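Local coordinates for protein pyridoxal kinase (Lactobacillus plantarum, PDB 3IBQ) that probably catalyses the ATP-dependent phosphorylation of pyridoxal, forming pyridoxal 5'-phosphate, at residues V137-T142 / V177-Q182. Sequence-based numbering, arbitrary orientation.
Sequences VILPNT and VITDVQ. With ATP (adenosine-5'-triphosphate), chain B.
Asp180 OD1 accepts two bonds from Thr142, one from OG1 at 3.0 Å and one from the backbone N at 3.1 Å; both use its syn side but come from opposite faces of the carboxylate plane. The join ties the start of helix 142-149 to strand 175-183, next to the ATP site of this ribokinase-like fold, where strand 137-138 runs parallel to strand 175-183 in the central sheet. With OG1 anti to the carbonyl carbon (chi1 -60°) and hence beside the backbone N, hydroxyl and amide can converge on the one oxygen. A lysine in place of Asp180 would probably leave both Thr142 donors without their acceptor and free the threonine hydroxyl to turn. Asp180 OD2 lies against Asn141 CB, while the amide of this N-cap residue turns off toward Gly111, where ND2 donates to the backbone carbonyl; a magnesium ion lies about 4 Å from the Asn141 side chain. Val177 N bonds to Ile138 O, and Thr179 N to Pro140 O at 3.0 Å, continuing the parallel pairing past the end of strand 137-138; Val177 O faces Pro140 CD (3.4 Å) in place of an amide. Alongside these bonds, Leu139 and Val177 lie side by side, CD2 packing on CB, and Leu139 CB meets Thr179 CG2 at 3.7 Å. A water links Leu139 O to Thr179 OG1. On the nucleotide side, Thr179 O accepts a 2.8 Å hydrogen bond from the ATP ribose hydroxyl O3'.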
# COMPACT_ATOMS: atom_id res chain seq x y z
N VAL A 137 6.43 -2.87 7.88
CA VAL A 137 6.06 -1.50 7.57
C VAL A 137 4.58 -1.38 7.30
O VAL A 137 4.04 -2.20 6.64
CB VAL A 137 6.85 -0.97 6.33
CG1 VAL A 137 6.38 0.34 5.87
CG2 VAL A 137 8.30 -1.02 6.46
N ILE A 138 3.95 -0.36 7.82
CA ILE A 138 2.59 -0.04 7.46
C ILE A 138 2.51 1.35 6.81
O ILE A 138 3.27 2.24 7.15
CB ILE A 138 1.57 -0.23 8.58
CG1 ILE A 138 1.82 0.79 9.71
CG2 ILE A 138 1.54 -1.72 9.00
CD1 ILE A 138 0.72 1.04 10.64
N LEU A 139 1.58 1.53 5.90
CA LEU A 139 1.55 2.78 5.21
C LEU A 139 0.26 3.56 5.27
O LEU A 139 -0.23 3.98 4.27
CB LEU A 139 2.01 2.58 3.75
CG LEU A 139 3.32 1.88 3.47
CD1 LEU A 139 3.33 1.23 2.10
CD2 LEU A 139 4.47 2.75 3.74
N PRO A 140 -0.29 3.75 6.45
CA PRO A 140 -1.52 4.50 6.53
C PRO A 140 -1.41 5.97 6.09
O PRO A 140 -0.41 6.57 6.22
CB PRO A 140 -1.81 4.48 8.02
CG PRO A 140 -0.57 4.47 8.60
CD PRO A 140 0.25 3.54 7.78
N ASN A 141 -2.50 6.50 5.59
CA ASN A 141 -2.64 7.91 5.45
C ASN A 141 -3.11 8.44 6.82
O ASN A 141 -3.33 7.70 7.71
CB ASN A 141 -3.61 8.31 4.36
CG ASN A 141 -5.00 7.87 4.61
OD1 ASN A 141 -5.48 7.85 5.70
ND2 ASN A 141 -5.67 7.53 3.58
N THR A 142 -3.28 9.74 6.88
CA THR A 142 -3.73 10.44 8.04
C THR A 142 -5.08 10.00 8.61
O THR A 142 -5.20 9.86 9.77
CB THR A 142 -3.62 11.93 7.83
OG1 THR A 142 -2.27 12.25 7.57
CG2 THR A 142 -3.99 12.61 9.03
N VAL A 177 4.57 4.40 8.89
CA VAL A 177 4.87 5.49 8.00
C VAL A 177 3.60 6.11 7.54
O VAL A 177 2.82 5.49 6.87
CB VAL A 177 5.76 5.06 6.76
CG1 VAL A 177 6.08 6.20 5.92
CG2 VAL A 177 6.98 4.41 7.17
N ILE A 178 3.38 7.35 7.92
CA ILE A 178 2.19 8.06 7.50
C ILE A 178 2.51 8.71 6.16
O ILE A 178 3.40 9.43 6.09
CB ILE A 178 1.68 9.04 8.53
CG1 ILE A 178 1.27 8.32 9.81
CG2 ILE A 178 0.60 9.85 7.93
CD1 ILE A 178 0.75 9.15 10.81
N THR A 179 1.77 8.38 5.11
CA THR A 179 2.08 8.70 3.69
C THR A 179 1.63 10.01 2.96
O THR A 179 2.08 10.35 1.91
CB THR A 179 1.59 7.55 2.79
OG1 THR A 179 0.20 7.40 2.96
CG2 THR A 179 2.32 6.26 3.12
N ASP A 180 0.71 10.70 3.52
CA ASP A 180 0.19 11.83 2.81
C ASP A 180 0.36 13.11 3.62
O ASP A 180 -0.49 13.94 3.60
CB ASP A 180 -1.29 11.58 2.60
CG ASP A 180 -2.00 11.40 3.93
OD1 ASP A 180 -1.35 11.28 4.94
OD2 ASP A 180 -3.20 11.49 3.96
N VAL A 181 1.42 13.18 4.38
CA VAL A 181 1.66 14.30 5.24
C VAL A 181 2.06 15.52 4.42
O VAL A 181 2.96 15.47 3.66
CB VAL A 181 2.69 14.01 6.29
CG1 VAL A 181 2.94 15.18 7.12
CG2 VAL A 181 2.32 12.82 7.10
N GLN A 182 1.35 16.61 4.62
CA GLN A 182 1.66 17.85 3.94
C GLN A 182 2.40 18.87 4.80
O GLN A 182 1.97 19.21 5.87
CB GLN A 182 0.42 18.43 3.32
CG GLN A 182 0.02 17.64 2.18
CD GLN A 182 -1.31 17.99 1.66
OE1 GLN A 182 -2.09 17.12 1.37
NE2 GLN A 182 -1.58 19.26 1.51
PG ATP B . -4.80 7.16 -3.36
O1G ATP B . -4.86 7.68 -4.80
O2G ATP B . -6.04 7.52 -2.67
O3G ATP B . -4.16 5.80 -3.22
PB ATP B . -3.28 7.22 -1.12
O1B ATP B . -3.52 5.79 -1.39
O2B ATP B . -3.79 7.77 0.17
O3B ATP B . -3.93 7.99 -2.33
PA ATP B . -1.60 9.37 -1.38
O1A ATP B . -1.97 10.18 -0.25
O2A ATP B . -2.13 9.77 -2.71
O3A ATP B . -1.82 7.78 -1.32
O5' ATP B . -0.05 9.31 -1.42
C5' ATP B . 0.62 8.60 -2.40
C4' ATP B . 1.92 9.30 -2.63
O4' ATP B . 1.95 9.75 -3.97
C3' ATP B . 2.22 10.52 -1.76
O3' ATP B . 3.05 10.14 -0.75
C2' ATP B . 3.11 11.27 -2.64
O2' ATP B . 4.33 10.53 -2.61
C1' ATP B . 2.49 11.05 -3.99
N9 ATP B . 1.45 12.01 -4.41
C8 ATP B . 0.17 11.89 -4.29
N7 ATP B . -0.46 12.92 -4.81
C5 ATP B . 0.41 13.74 -5.28
C6 ATP B . 0.42 15.07 -5.93
N6 ATP B . -0.71 15.69 -6.25
N1 ATP B . 1.59 15.56 -6.22
C2 ATP B . 2.71 14.96 -5.92
N3 ATP B . 2.80 13.79 -5.36
C4 ATP B . 1.70 13.13 -5.02
O HOH W 1 -1.35 5.07 1.73